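PDB 6BLJ: serine-tRNA ligase from Naegleria fowleri, which probably activates serine with ATP and joins it to its cognate tRNA, and is held here in complex with AMP. Local coordinates for residues Q30-A35 and V154-V159; V146-G151 and T418-V423; A232-A237 and Q472-G477; M250-M255 and L268-G273; I336-V341 and I357-A362. All blocks are in the same frame, centred on the assembly; numbering follows the deposited sequence.

Interaction 1: Q30-A35 and V154-V159; sequences QRRRFA and VHETVV
Arg33 and Val154 form the tight half of this contact. The methyl CG2 of Val154 lies over one face of the Arg33 guanidinium, 3.5 Å from NE. The same methyl also touches CG of Arg33 at 3.6 Å, so it packs on both the aliphatic and the charged part of the chain. Both residues are buried. Other partners hold the guanidinium: Asn382 O takes NH1 and Asn152 O takes NE. The valine adds apolar cover to a group held by these bonds.

The outer half is looser and more polar. Arg32 extends its chain to Glu156, an exposed residue, and forms a salt bridge of 3.1 Å from NH1 to OE1. The bond is bent, with an N-H...O angle of 146°. NH1 meets OE1 from above the carboxylate plane, and the two flat groups stand 67° apart, so this is no flat two-pronged pairing. A second bond, from Arg32 NH2 to the same Glu156 OE1, is weak at 3.4 Å. Glu156 gets there because its chain bends at chi2 (65°). A water completes this side, accepting from Arg32 NH1 and donating to Val154 O at 2.7 Å.

Helix 23-32 ends here in a Schellman motif with Phe34 at positive phi. The arrangement is a helix C-terminus of the N-terminal domain, which in this family carries the tRNA-binding arm, docked on the loop that follows helix 114-147.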
# COMPACT_ATOMS: atom_id res chain seq x y z
N GLN A 30 -10.77 6.11 -27.40
CA GLN A 30 -9.96 5.05 -26.79
C GLN A 30 -8.64 4.87 -27.53
O GLN A 30 -7.60 4.65 -26.90
CB GLN A 30 -10.76 3.75 -26.76
CG GLN A 30 -11.91 3.77 -25.76
CD GLN A 30 -11.42 3.85 -24.32
OE1 GLN A 30 -11.38 4.92 -23.73
NE2 GLN A 30 -11.06 2.69 -23.76
N ARG A 31 -8.66 4.96 -28.86
CA ARG A 31 -7.42 4.86 -29.63
C ARG A 31 -6.48 6.02 -29.32
O ARG A 31 -5.28 5.82 -29.12
CB ARG A 31 -7.72 4.79 -31.13
CG ARG A 31 -8.34 3.48 -31.57
CD ARG A 31 -8.39 3.34 -33.08
NE ARG A 31 -9.45 4.17 -33.66
CZ ARG A 31 -10.67 3.72 -33.94
NH1 ARG A 31 -10.98 2.45 -33.70
NH2 ARG A 31 -11.58 4.54 -34.45
N ARG A 32 -7.02 7.24 -29.24
CA ARG A 32 -6.19 8.39 -28.87
C ARG A 32 -5.62 8.24 -27.47
O ARG A 32 -4.51 8.71 -27.20
CB ARG A 32 -6.99 9.68 -29.01
CG ARG A 32 -7.42 9.95 -30.47
CD ARG A 32 -8.27 11.19 -30.61
NE ARG A 32 -8.46 11.56 -32.02
CZ ARG A 32 -9.41 12.39 -32.46
NH1 ARG A 32 -10.27 12.94 -31.61
NH2 ARG A 32 -9.49 12.66 -33.76
N ARG A 33 -6.37 7.61 -26.56
CA ARG A 33 -5.85 7.34 -25.22
C ARG A 33 -4.90 6.15 -25.20
O ARG A 33 -4.33 5.86 -24.14
CB ARG A 33 -7.00 7.08 -24.23
CG ARG A 33 -7.87 8.29 -23.94
CD ARG A 33 -8.90 8.00 -22.85
NE ARG A 33 -9.56 9.22 -22.39
CZ ARG A 33 -9.06 10.04 -21.47
NH1 ARG A 33 -7.89 9.77 -20.92
NH2 ARG A 33 -9.72 11.13 -21.09
N PHE A 34 -4.75 5.45 -26.32
CA PHE A 34 -3.99 4.20 -26.36
C PHE A 34 -4.49 3.26 -25.26
O PHE A 34 -3.73 2.70 -24.48
CB PHE A 34 -2.48 4.47 -26.25
CG PHE A 34 -1.95 5.26 -27.41
CD1 PHE A 34 -1.43 4.62 -28.52
CD2 PHE A 34 -2.04 6.64 -27.42
CE1 PHE A 34 -0.98 5.35 -29.61
CE2 PHE A 34 -1.60 7.38 -28.50
CZ PHE A 34 -1.05 6.74 -29.59
N ALA A 35 -5.82 3.14 -25.18
CA ALA A 35 -6.49 2.34 -24.17
C ALA A 35 -7.24 1.18 -24.84
O ALA A 35 -7.09 0.91 -26.04
CB ALA A 35 -7.42 3.21 -23.32
N VAL A 154 -11.75 12.43 -25.46
CA VAL A 154 -10.61 13.32 -25.66
C VAL A 154 -10.97 14.41 -26.67
O VAL A 154 -11.48 14.12 -27.76
CB VAL A 154 -9.38 12.51 -26.12
CG1 VAL A 154 -8.22 13.43 -26.44
CG2 VAL A 154 -8.98 11.52 -25.02
N HIS A 155 -10.69 15.65 -26.31
CA HIS A 155 -11.05 16.78 -27.16
C HIS A 155 -10.24 16.79 -28.46
O HIS A 155 -9.08 16.40 -28.50
CB HIS A 155 -10.82 18.10 -26.40
CG HIS A 155 -11.44 19.29 -27.06
ND1 HIS A 155 -10.74 20.12 -27.90
CD2 HIS A 155 -12.70 19.80 -26.98
CE1 HIS A 155 -11.53 21.08 -28.33
NE2 HIS A 155 -12.72 20.92 -27.79
N GLU A 156 -10.87 17.32 -29.52
CA GLU A 156 -10.26 17.32 -30.85
C GLU A 156 -8.96 18.14 -30.92
O GLU A 156 -8.15 17.90 -31.82
CB GLU A 156 -11.27 17.84 -31.88
CG GLU A 156 -10.81 17.67 -33.34
CD GLU A 156 -10.69 16.21 -33.78
OE1 GLU A 156 -11.43 15.35 -33.26
OE2 GLU A 156 -9.83 15.92 -34.65
N THR A 157 -8.76 19.12 -30.04
CA THR A 157 -7.54 19.91 -30.10
C THR A 157 -6.36 19.28 -29.37
O THR A 157 -5.28 19.88 -29.34
CB THR A 157 -7.78 21.31 -29.54
OG1 THR A 157 -8.23 21.21 -28.18
CG2 THR A 157 -8.82 22.07 -30.39
N VAL A 158 -6.54 18.09 -28.80
CA VAL A 158 -5.47 17.41 -28.07
C VAL A 158 -4.52 16.74 -29.06
O VAL A 158 -4.96 16.09 -30.01
CB VAL A 158 -6.08 16.39 -27.09
CG1 VAL A 158 -4.99 15.55 -26.43
CG2 VAL A 158 -6.95 17.09 -26.03
N VAL A 159 -3.22 16.91 -28.85
CA VAL A 159 -2.23 16.21 -29.67
C VAL A 159 -2.35 14.71 -29.43
O VAL A 159 -2.33 14.24 -28.29
CB VAL A 159 -0.81 16.71 -29.37
CG1 VAL A 159 0.22 15.87 -30.12
CG2 VAL A 159 -0.68 18.17 -29.78
O HOH W 1 -11.52 11.75 -29.05

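Interaction 2: V146-G151 and T418-V423; sequences VLLQIG and TRRLEV
Arg420 reaches across to Leu148, and these two residues make the contact between the segments. Along 418-423, Thr418 comes first, buried on the weakly bonded helix, with OG1 bonded to Cys438 O. Arg419 follows, paired with Asp415 in a salt bridge.

Arg420 then points toward 146-151. Its chain is extended from CG to NE and slides past Leu148 in the opposite direction. CD2 of Leu148 lies over one face of the guanidinium, 3.6 Å from Arg420 NH2. The edge of the same group faces Leu148 O, but this bond from Arg420 NH2 is weak, at 3.3 Å and 122°. A water also lies in the guanidinium plane. It accepts from Arg420 NH2 at 3.1 Å and donates to Leu147 O and Ile150 O, on the type I turn where helix 114-147 runs out. The contact thus joins the end of a helix of the N-terminal arm to the class II catalytic core, at the surface. The firmer partner of Arg420 is Tyr416, which accepts from NH1 through its backbone O and makes a cation-pi contact with the guanidinium.

Leu421 ends the helix. Glu422 has positive phi and forms a Schellman motif, with Val423 N bonded back to Thr418 O at 2.8 Å.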
# COMPACT_ATOMS: atom_id res chain seq x y z
N VAL A 146 -18.58 -1.80 -16.93
CA VAL A 146 -17.67 -1.64 -18.05
C VAL A 146 -17.62 -0.18 -18.48
O VAL A 146 -16.56 0.36 -18.80
CB VAL A 146 -18.05 -2.57 -19.21
CG1 VAL A 146 -17.08 -2.40 -20.36
CG2 VAL A 146 -18.05 -4.01 -18.74
N LEU A 147 -18.78 0.49 -18.49
CA LEU A 147 -18.83 1.89 -18.88
C LEU A 147 -17.94 2.75 -17.97
O LEU A 147 -17.30 3.70 -18.44
CB LEU A 147 -20.27 2.39 -18.86
CG LEU A 147 -20.63 3.85 -19.14
CD1 LEU A 147 -19.78 4.46 -20.22
CD2 LEU A 147 -22.10 3.91 -19.54
N LEU A 148 -17.86 2.42 -16.68
CA LEU A 148 -17.04 3.21 -15.78
C LEU A 148 -15.55 3.14 -16.10
O LEU A 148 -14.79 3.98 -15.61
CB LEU A 148 -17.26 2.78 -14.33
CG LEU A 148 -18.60 3.21 -13.71
CD1 LEU A 148 -18.66 2.82 -12.24
CD2 LEU A 148 -18.85 4.70 -13.91
N GLN A 149 -15.12 2.16 -16.89
CA GLN A 149 -13.71 1.98 -17.21
C GLN A 149 -13.25 2.79 -18.41
O GLN A 149 -12.03 2.90 -18.63
CB GLN A 149 -13.39 0.51 -17.48
CG GLN A 149 -13.77 -0.43 -16.37
CD GLN A 149 -13.52 -1.87 -16.76
OE1 GLN A 149 -12.49 -2.19 -17.35
NE2 GLN A 149 -14.49 -2.74 -16.48
N ILE A 150 -14.16 3.35 -19.18
CA ILE A 150 -13.82 4.07 -20.39
C ILE A 150 -13.50 5.51 -20.01
O ILE A 150 -14.20 6.12 -19.20
CB ILE A 150 -14.96 3.99 -21.43
CG1 ILE A 150 -15.14 2.54 -21.91
CG2 ILE A 150 -14.67 4.86 -22.63
CD1 ILE A 150 -16.50 2.21 -22.54
N GLY A 151 -12.42 6.05 -20.58
CA GLY A 151 -12.04 7.41 -20.25
C GLY A 151 -12.92 8.45 -20.93
O GLY A 151 -13.62 8.18 -21.91
N THR A 418 -18.57 15.03 -12.25
CA THR A 418 -19.88 15.45 -11.78
C THR A 418 -20.90 14.32 -11.89
O THR A 418 -21.85 14.28 -11.10
CB THR A 418 -20.39 16.67 -12.56
OG1 THR A 418 -20.46 16.34 -13.95
CG2 THR A 418 -19.47 17.88 -12.38
N ARG A 419 -20.73 13.43 -12.87
CA ARG A 419 -21.56 12.22 -12.91
C ARG A 419 -21.37 11.36 -11.67
O ARG A 419 -22.34 10.91 -11.05
CB ARG A 419 -21.23 11.40 -14.16
CG ARG A 419 -21.94 11.87 -15.41
CD ARG A 419 -21.51 11.08 -16.63
NE ARG A 419 -21.88 11.80 -17.84
CZ ARG A 419 -23.09 11.73 -18.40
NH1 ARG A 419 -24.03 10.96 -17.87
NH2 ARG A 419 -23.35 12.44 -19.49
N ARG A 420 -20.12 11.12 -11.30
CA ARG A 420 -19.84 10.25 -10.16
C ARG A 420 -20.24 10.90 -8.84
O ARG A 420 -20.57 10.20 -7.88
CB ARG A 420 -18.35 9.87 -10.18
CG ARG A 420 -18.00 9.01 -11.38
CD ARG A 420 -16.50 9.02 -11.71
NE ARG A 420 -16.15 7.92 -12.61
CZ ARG A 420 -16.41 7.90 -13.92
NH1 ARG A 420 -17.01 8.93 -14.51
NH2 ARG A 420 -16.05 6.85 -14.65
N LEU A 421 -20.25 12.23 -8.79
CA LEU A 421 -20.62 12.99 -7.60
C LEU A 421 -22.07 13.46 -7.63
O LEU A 421 -22.53 14.07 -6.66
CB LEU A 421 -19.69 14.20 -7.45
CG LEU A 421 -18.23 13.94 -7.05
CD1 LEU A 421 -17.36 15.14 -7.37
CD2 LEU A 421 -18.18 13.64 -5.56
N GLU A 422 -22.78 13.19 -8.72
CA GLU A 422 -24.18 13.61 -8.92
C GLU A 422 -24.34 15.12 -8.75
O GLU A 422 -25.25 15.60 -8.06
CB GLU A 422 -25.11 12.84 -7.99
CG GLU A 422 -25.13 11.34 -8.26
CD GLU A 422 -26.20 10.62 -7.46
OE1 GLU A 422 -27.38 11.00 -7.59
OE2 GLU A 422 -25.86 9.70 -6.69
N VAL A 423 -23.47 15.88 -9.40
CA VAL A 423 -23.58 17.35 -9.42
C VAL A 423 -24.43 17.68 -10.64
O VAL A 423 -23.93 17.80 -11.76
CB VAL A 423 -22.22 18.04 -9.44
CG1 VAL A 423 -22.40 19.54 -9.25
CG2 VAL A 423 -21.31 17.45 -8.36
O HOH W 2 -16.48 6.35 -17.73

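Interaction 3: A232-A237 and Q472-G477; sequences AIDFLA and QPYMGG
Asp234 and Tyr474 meet through one polar approach at the surface. OD2 of Asp234 stands 3.1 Å from Tyr474 OH. The single phenol proton has another acceptor within reach, however, so this bond is possible rather than settled. Tyr474 OH also touches CB of Asp234 at 3.6 Å.

The aromatic part of the contact uses the ring edge. Tyr474 CG is anti to its carbonyl carbon (chi1 -69°), which sends the ring toward Asp234. Asp234 OD2 lies in the ring plane, 3.5 Å from Tyr474 CE1. Carboxylate and ring planes are 48° apart, so the aspartate does not stack on the ring. The ring of Tyr474 also meets that of Tyr231, and it packs on Ala227 and Asn230 of helix 220-238.

Backbone bonds shape the loop that carries the tyrosine. Gln472 O accepts from both Met475 N and Gly477 N. On the other side, Asp234 belongs to helix 220-238, which probably corresponds to the motif 1 helix of class II synthetases. Arg223 of the third subunit packs on Asp234, in keeping with the role of that motif in dimer contacts.

A carboxylate beside a phenol OH and ring edge would be a modest polar link between the C-terminal loop and this helix.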
# COMPACT_ATOMS: atom_id res chain seq x y z
N ALA A 232 -1.51 35.11 -4.04
CA ALA A 232 -2.31 34.25 -4.90
C ALA A 232 -3.79 34.34 -4.55
O ALA A 232 -4.65 34.44 -5.43
CB ALA A 232 -1.83 32.80 -4.79
N ILE A 233 -4.10 34.30 -3.25
CA ILE A 233 -5.50 34.37 -2.83
C ILE A 233 -6.10 35.74 -3.16
O ILE A 233 -7.23 35.83 -3.64
CB ILE A 233 -5.60 34.01 -1.33
CG1 ILE A 233 -5.37 32.50 -1.17
CG2 ILE A 233 -6.94 34.41 -0.75
CD1 ILE A 233 -4.89 32.10 0.17
N ASP A 234 -5.35 36.81 -2.91
CA ASP A 234 -5.83 38.14 -3.31
C ASP A 234 -6.05 38.21 -4.81
O ASP A 234 -7.08 38.71 -5.29
CB ASP A 234 -4.84 39.22 -2.87
CG ASP A 234 -4.91 39.50 -1.40
OD1 ASP A 234 -5.84 38.98 -0.76
OD2 ASP A 234 -4.05 40.26 -0.91
N PHE A 235 -5.08 37.70 -5.58
CA PHE A 235 -5.14 37.69 -7.04
C PHE A 235 -6.42 37.02 -7.53
O PHE A 235 -7.16 37.59 -8.34
CB PHE A 235 -3.89 36.97 -7.54
CG PHE A 235 -3.74 36.90 -9.04
CD1 PHE A 235 -3.13 37.93 -9.73
CD2 PHE A 235 -4.12 35.77 -9.73
CE1 PHE A 235 -2.95 37.85 -11.10
CE2 PHE A 235 -3.95 35.69 -11.10
CZ PHE A 235 -3.35 36.73 -11.78
N LEU A 236 -6.72 35.83 -7.03
CA LEU A 236 -7.92 35.13 -7.49
C LEU A 236 -9.20 35.71 -6.90
O LEU A 236 -10.24 35.72 -7.59
CB LEU A 236 -7.82 33.64 -7.18
CG LEU A 236 -6.90 32.84 -8.11
CD1 LEU A 236 -6.85 31.36 -7.70
CD2 LEU A 236 -7.34 32.99 -9.58
N ALA A 237 -9.17 36.18 -5.65
CA ALA A 237 -10.37 36.77 -5.06
C ALA A 237 -10.84 37.97 -5.86
O ALA A 237 -12.04 38.18 -6.05
CB ALA A 237 -10.12 37.18 -3.60
N GLN A 472 7.03 42.14 -2.92
CA GLN A 472 7.67 42.96 -1.89
C GLN A 472 6.69 43.49 -0.85
O GLN A 472 6.97 43.35 0.36
CB GLN A 472 8.50 44.06 -2.56
CG GLN A 472 9.66 43.50 -3.39
CD GLN A 472 10.48 44.56 -4.12
OE1 GLN A 472 10.31 45.76 -3.90
NE2 GLN A 472 11.35 44.12 -5.02
N PRO A 473 5.53 44.07 -1.21
CA PRO A 473 4.59 44.51 -0.16
C PRO A 473 4.08 43.38 0.72
O PRO A 473 3.76 43.63 1.89
CB PRO A 473 3.45 45.16 -0.95
CG PRO A 473 4.04 45.50 -2.27
CD PRO A 473 5.06 44.45 -2.55
N TYR A 474 4.01 42.16 0.21
CA TYR A 474 3.55 41.03 1.01
C TYR A 474 4.62 40.51 1.96
O TYR A 474 4.35 39.58 2.73
CB TYR A 474 3.08 39.91 0.09
CG TYR A 474 1.81 40.22 -0.68
CD1 TYR A 474 0.57 39.95 -0.12
CD2 TYR A 474 1.86 40.77 -1.95
CE1 TYR A 474 -0.60 40.23 -0.82
CE2 TYR A 474 0.69 41.05 -2.66
CZ TYR A 474 -0.53 40.76 -2.08
OH TYR A 474 -1.71 41.03 -2.74
N MET A 475 5.82 41.08 1.91
CA MET A 475 6.93 40.70 2.77
C MET A 475 7.46 41.89 3.55
O MET A 475 8.66 41.98 3.81
CB MET A 475 8.05 40.07 1.95
CG MET A 475 7.85 38.61 1.66
SD MET A 475 9.21 38.02 0.67
CE MET A 475 10.53 37.95 1.87
N GLY A 476 6.59 42.83 3.90
CA GLY A 476 7.00 44.00 4.66
C GLY A 476 8.03 44.86 3.97
O GLY A 476 8.81 45.54 4.65
N GLY A 477 8.07 44.84 2.64
CA GLY A 477 8.99 45.68 1.90
C GLY A 477 10.36 45.10 1.63
O GLY A 477 11.19 45.79 1.02

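Interaction 4: M250-M255 and L268-G273; sequences MTKEQM and LYTVTG
The backbones of Lys252 and Thr270 stay apart: their CA atoms are 9.0 Å from each other, and those of Met255 and Leu268 are 9.8 Å apart, so side chains alone bridge the gap. The fold here is a small antiparallel sheet of three strands. Within this chain, strands 249-251 and 270-272 are its outer members, with 278-280 between them. Segment 250-255 leaves its strand and turns straight into helix 252-256. Thr251 is the N-cap: its OG1 accepts from Gln254 N at 3.3 Å.

The polar side chains make a loose contact. Lys252 runs extended beyond CG and crosses Thr270 at about a right angle. Its NZ gives only a weak hydrogen bond to Thr270 OG1, 3.5 Å long. The ammonium also brushes the methyl of the same threonine, with Lys252 NZ 3.7 Å from Thr270 CG2.

Met255 and Leu268 form the buried, apolar part. They reach toward each other tip to tip. Tyr279 of the middle strand touches both, as well as Lys252.

Strand 270-272 also pairs antiparallel with a strand of the third subunit, which extends the sheet into that neighbour. Gln254 bonds to Gln208 of the same subunit. Leu268 has its side chain about 10 Å from the bound AMP.

The methionine turns toward the leucine because its CG is anti to the backbone N (chi1 -177°) and its chain then bends at chi2 (64°). This places Met255 CG 3.7 Å from Leu268 CD1, and the sulfur SD 4.1 Å from the same methyl.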
# COMPACT_ATOMS: atom_id res chain seq x y z
N MET A 250 -9.69 13.21 4.04
CA MET A 250 -10.98 12.82 3.48
C MET A 250 -11.26 11.37 3.85
O MET A 250 -10.34 10.55 3.87
CB MET A 250 -10.99 12.99 1.96
CG MET A 250 -11.07 14.43 1.50
SD MET A 250 -11.06 14.54 -0.30
CE MET A 250 -12.66 13.84 -0.73
N THR A 251 -12.52 11.04 4.12
CA THR A 251 -12.83 9.64 4.32
C THR A 251 -12.60 8.89 3.01
O THR A 251 -12.65 9.46 1.91
CB THR A 251 -14.28 9.43 4.78
OG1 THR A 251 -15.17 9.67 3.69
CG2 THR A 251 -14.63 10.40 5.92
N LYS A 252 -12.32 7.59 3.13
CA LYS A 252 -12.01 6.81 1.94
C LYS A 252 -13.19 6.75 0.99
O LYS A 252 -13.02 6.86 -0.23
CB LYS A 252 -11.54 5.41 2.36
CG LYS A 252 -10.21 5.47 3.13
CD LYS A 252 -9.33 4.23 2.97
CE LYS A 252 -7.94 4.49 3.54
NZ LYS A 252 -7.11 3.26 3.63
N GLU A 253 -14.41 6.63 1.51
CA GLU A 253 -15.54 6.58 0.59
C GLU A 253 -15.71 7.91 -0.13
O GLU A 253 -16.14 7.91 -1.30
CB GLU A 253 -16.81 6.16 1.32
CG GLU A 253 -16.81 4.66 1.72
CD GLU A 253 -16.46 3.72 0.56
OE1 GLU A 253 -17.05 3.85 -0.54
OE2 GLU A 253 -15.59 2.85 0.75
N GLN A 254 -15.36 9.03 0.50
CA GLN A 254 -15.42 10.31 -0.20
C GLN A 254 -14.31 10.41 -1.24
O GLN A 254 -14.54 10.85 -2.37
CB GLN A 254 -15.33 11.44 0.84
CG GLN A 254 -16.54 11.52 1.76
CD GLN A 254 -17.72 12.21 1.11
OE1 GLN A 254 -17.58 13.33 0.63
NE2 GLN A 254 -18.88 11.56 1.12
N MET A 255 -13.09 10.01 -0.86
CA MET A 255 -11.98 10.08 -1.81
C MET A 255 -12.24 9.20 -3.04
O MET A 255 -11.88 9.56 -4.16
CB MET A 255 -10.68 9.68 -1.12
CG MET A 255 -9.42 9.78 -2.01
SD MET A 255 -9.08 11.49 -2.51
CE MET A 255 -8.21 12.09 -1.05
N LEU A 268 -1.53 8.55 -2.32
CA LEU A 268 -2.27 8.98 -1.14
C LEU A 268 -1.77 8.30 0.14
O LEU A 268 -1.75 7.08 0.22
CB LEU A 268 -3.76 8.68 -1.32
CG LEU A 268 -4.39 9.43 -2.50
CD1 LEU A 268 -5.86 9.00 -2.68
CD2 LEU A 268 -4.31 10.91 -2.27
N TYR A 269 -1.40 9.10 1.14
CA TYR A 269 -1.15 8.55 2.47
C TYR A 269 -2.45 8.15 3.16
O TYR A 269 -3.49 8.80 3.00
CB TYR A 269 -0.44 9.57 3.35
CG TYR A 269 1.01 9.91 2.99
CD1 TYR A 269 2.07 9.16 3.50
CD2 TYR A 269 1.30 11.01 2.19
CE1 TYR A 269 3.39 9.48 3.20
CE2 TYR A 269 2.62 11.35 1.88
CZ TYR A 269 3.66 10.59 2.38
OH TYR A 269 4.96 10.94 2.09
N THR A 270 -2.39 7.11 4.00
CA THR A 270 -3.51 6.75 4.86
C THR A 270 -3.30 7.35 6.25
O THR A 270 -2.17 7.41 6.75
CB THR A 270 -3.64 5.22 4.96
OG1 THR A 270 -3.96 4.70 3.67
CG2 THR A 270 -4.74 4.82 5.95
N VAL A 271 -4.39 7.80 6.89
CA VAL A 271 -4.34 8.40 8.22
C VAL A 271 -5.33 7.67 9.13
O VAL A 271 -6.51 7.56 8.78
CB VAL A 271 -4.70 9.90 8.17
CG1 VAL A 271 -5.01 10.43 9.56
CG2 VAL A 271 -3.56 10.65 7.54
N THR A 272 -4.85 7.18 10.28
CA THR A 272 -5.69 6.40 11.19
C THR A 272 -5.61 6.93 12.62
O THR A 272 -4.66 7.61 13.00
CB THR A 272 -5.28 4.92 11.20
OG1 THR A 272 -3.97 4.82 11.75
CG2 THR A 272 -5.27 4.35 9.77
N GLY A 273 -6.62 6.57 13.41
CA GLY A 273 -6.60 6.83 14.84
C GLY A 273 -7.85 7.48 15.40
O GLY A 273 -8.11 7.37 16.61

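Interaction 5: I336-V341 and I357-A362; sequences IEQFVV and IGNSEA
Gln338 and Asn359 join a strand to a helix through their amides. Asn359 ND2 donates to Gln338 OE1 at 2.9 Å, nearly straight at 164°. The oxygen lies in the plane of the Asn359 amide. The donor, in turn, is tilted 33° from the carbonyl plane of Gln338. The side chains cross aslant, with the amide planes 42° apart. Asn359 CB packs 3.4 Å from Gln338 OE1.

Next to this bond, Gln338 NE2 lies 3.0 Å from Ser360 OG, but the angle is poor and the pair is not a hydrogen bond. Each atom has a better partner. NE2 donates to Met356 O, one turn back on helix 348-366, and Ser360 OG bonds to Thr444 O.

Gln338 reaches the helix because its chain is extended beyond CG. Its strand, 332-342, runs antiparallel to both 304-313 and 436-447, in the central sheet of the class II core. It probably forms part of motif 2. Thr444 also lines the AMP pocket, and Ser360 has its side chain about 10 Å from the nucleotide.

All three touching residues are buried. The glutamine's oxygen and nitrogen each have a helix partner, which fixes which way round its amide sits and ties helix to sheet by directed polar bonds.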
# COMPACT_ATOMS: atom_id res chain seq x y z
N ILE A 336 -2.21 26.83 -4.06
CA ILE A 336 -3.42 27.61 -4.34
C ILE A 336 -3.97 27.13 -5.67
O ILE A 336 -3.24 27.11 -6.68
CB ILE A 336 -3.12 29.12 -4.39
CG1 ILE A 336 -2.36 29.56 -3.13
CG2 ILE A 336 -4.42 29.91 -4.63
CD1 ILE A 336 -3.05 29.29 -1.83
N GLU A 337 -5.24 26.74 -5.67
CA GLU A 337 -5.87 26.00 -6.76
C GLU A 337 -7.08 26.77 -7.28
O GLU A 337 -7.86 27.33 -6.50
CB GLU A 337 -6.28 24.59 -6.26
CG GLU A 337 -6.93 23.69 -7.31
CD GLU A 337 -5.91 23.03 -8.22
OE1 GLU A 337 -4.69 23.26 -8.05
OE2 GLU A 337 -6.33 22.25 -9.11
N GLN A 338 -7.21 26.83 -8.61
CA GLN A 338 -8.45 27.27 -9.25
C GLN A 338 -9.37 26.07 -9.44
O GLN A 338 -8.93 25.04 -9.96
CB GLN A 338 -8.21 27.92 -10.61
CG GLN A 338 -7.29 29.13 -10.65
CD GLN A 338 -7.08 29.60 -12.09
OE1 GLN A 338 -7.95 30.22 -12.67
NE2 GLN A 338 -5.92 29.29 -12.67
N PHE A 339 -10.63 26.21 -9.05
CA PHE A 339 -11.63 25.15 -9.20
C PHE A 339 -12.94 25.79 -9.64
O PHE A 339 -13.41 26.74 -9.00
CB PHE A 339 -11.82 24.38 -7.88
CG PHE A 339 -12.71 23.16 -8.02
CD1 PHE A 339 -14.10 23.28 -8.02
CD2 PHE A 339 -12.16 21.90 -8.16
CE1 PHE A 339 -14.92 22.17 -8.15
CE2 PHE A 339 -12.96 20.77 -8.30
CZ PHE A 339 -14.35 20.90 -8.30
N VAL A 340 -13.52 25.32 -10.75
CA VAL A 340 -14.71 25.94 -11.31
C VAL A 340 -15.75 24.89 -11.69
O VAL A 340 -15.42 23.87 -12.30
CB VAL A 340 -14.38 26.82 -12.54
CG1 VAL A 340 -15.65 27.55 -13.02
CG2 VAL A 340 -13.29 27.84 -12.20
N VAL A 341 -17.01 25.16 -11.33
CA VAL A 341 -18.18 24.42 -11.80
C VAL A 341 -18.87 25.28 -12.86
O VAL A 341 -19.17 26.46 -12.60
CB VAL A 341 -19.14 24.11 -10.64
CG1 VAL A 341 -20.29 23.21 -11.12
CG2 VAL A 341 -18.41 23.51 -9.43
N ILE A 357 -6.41 28.92 -17.59
CA ILE A 357 -5.00 28.92 -17.95
C ILE A 357 -4.54 30.36 -18.14
O ILE A 357 -3.41 30.70 -17.79
CB ILE A 357 -4.74 28.04 -19.20
CG1 ILE A 357 -3.23 27.80 -19.40
CG2 ILE A 357 -5.35 28.65 -20.47
CD1 ILE A 357 -2.56 27.08 -18.23
N GLY A 358 -5.43 31.25 -18.62
CA GLY A 358 -5.10 32.66 -18.71
C GLY A 358 -4.83 33.31 -17.36
O GLY A 358 -3.96 34.18 -17.24
N ASN A 359 -5.58 32.92 -16.33
CA ASN A 359 -5.31 33.40 -14.98
C ASN A 359 -3.91 33.00 -14.51
O ASN A 359 -3.19 33.80 -13.93
CB ASN A 359 -6.37 32.86 -14.00
CG ASN A 359 -7.74 33.50 -14.20
OD1 ASN A 359 -7.86 34.57 -14.78
ND2 ASN A 359 -8.77 32.83 -13.71
N SER A 360 -3.53 31.74 -14.74
CA SER A 360 -2.21 31.29 -14.30
C SER A 360 -1.11 32.01 -15.07
O SER A 360 -0.09 32.40 -14.48
CB SER A 360 -2.09 29.77 -14.46
OG SER A 360 -3.04 29.12 -13.61
N GLU A 361 -1.30 32.19 -16.38
CA GLU A 361 -0.35 32.95 -17.19
C GLU A 361 -0.18 34.37 -16.66
O GLU A 361 0.95 34.85 -16.51
CB GLU A 361 -0.80 32.98 -18.64
CG GLU A 361 -0.66 31.67 -19.38
CD GLU A 361 -0.83 31.87 -20.87
OE1 GLU A 361 0.06 32.49 -21.48
OE2 GLU A 361 -1.87 31.44 -21.42
N ALA A 362 -1.30 35.07 -16.40
CA ALA A 362 -1.20 36.41 -15.83
C ALA A 362 -0.48 36.39 -14.49
O ALA A 362 0.27 37.31 -14.15
CB ALA A 362 -2.58 37.04 -15.69

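In the fold
The contacts fall into two touching pairs, with interaction 4 apart. Interactions 1 and 2 have centres 18 Å apart and meet where Gln30 and Arg33 pack on Ile150 and Gly151. They join the N-terminal arm to the body. Interactions 3 and 5 have centres 16 Å apart. Helix 220-238 packs on strand 332-342 and helix 348-366 between them, in the class II core. Interactions 1 and 3 are about 39 Å apart between centres. Along the chain the segments of 1 and 2 alternate, as do those of 2 and 3, while 4 and 5 follow each other within the spans of both 2 and 3. Interactions 3 and 4 both border the third subunit, so part of the subunit interface lies on the same body as the AMP site.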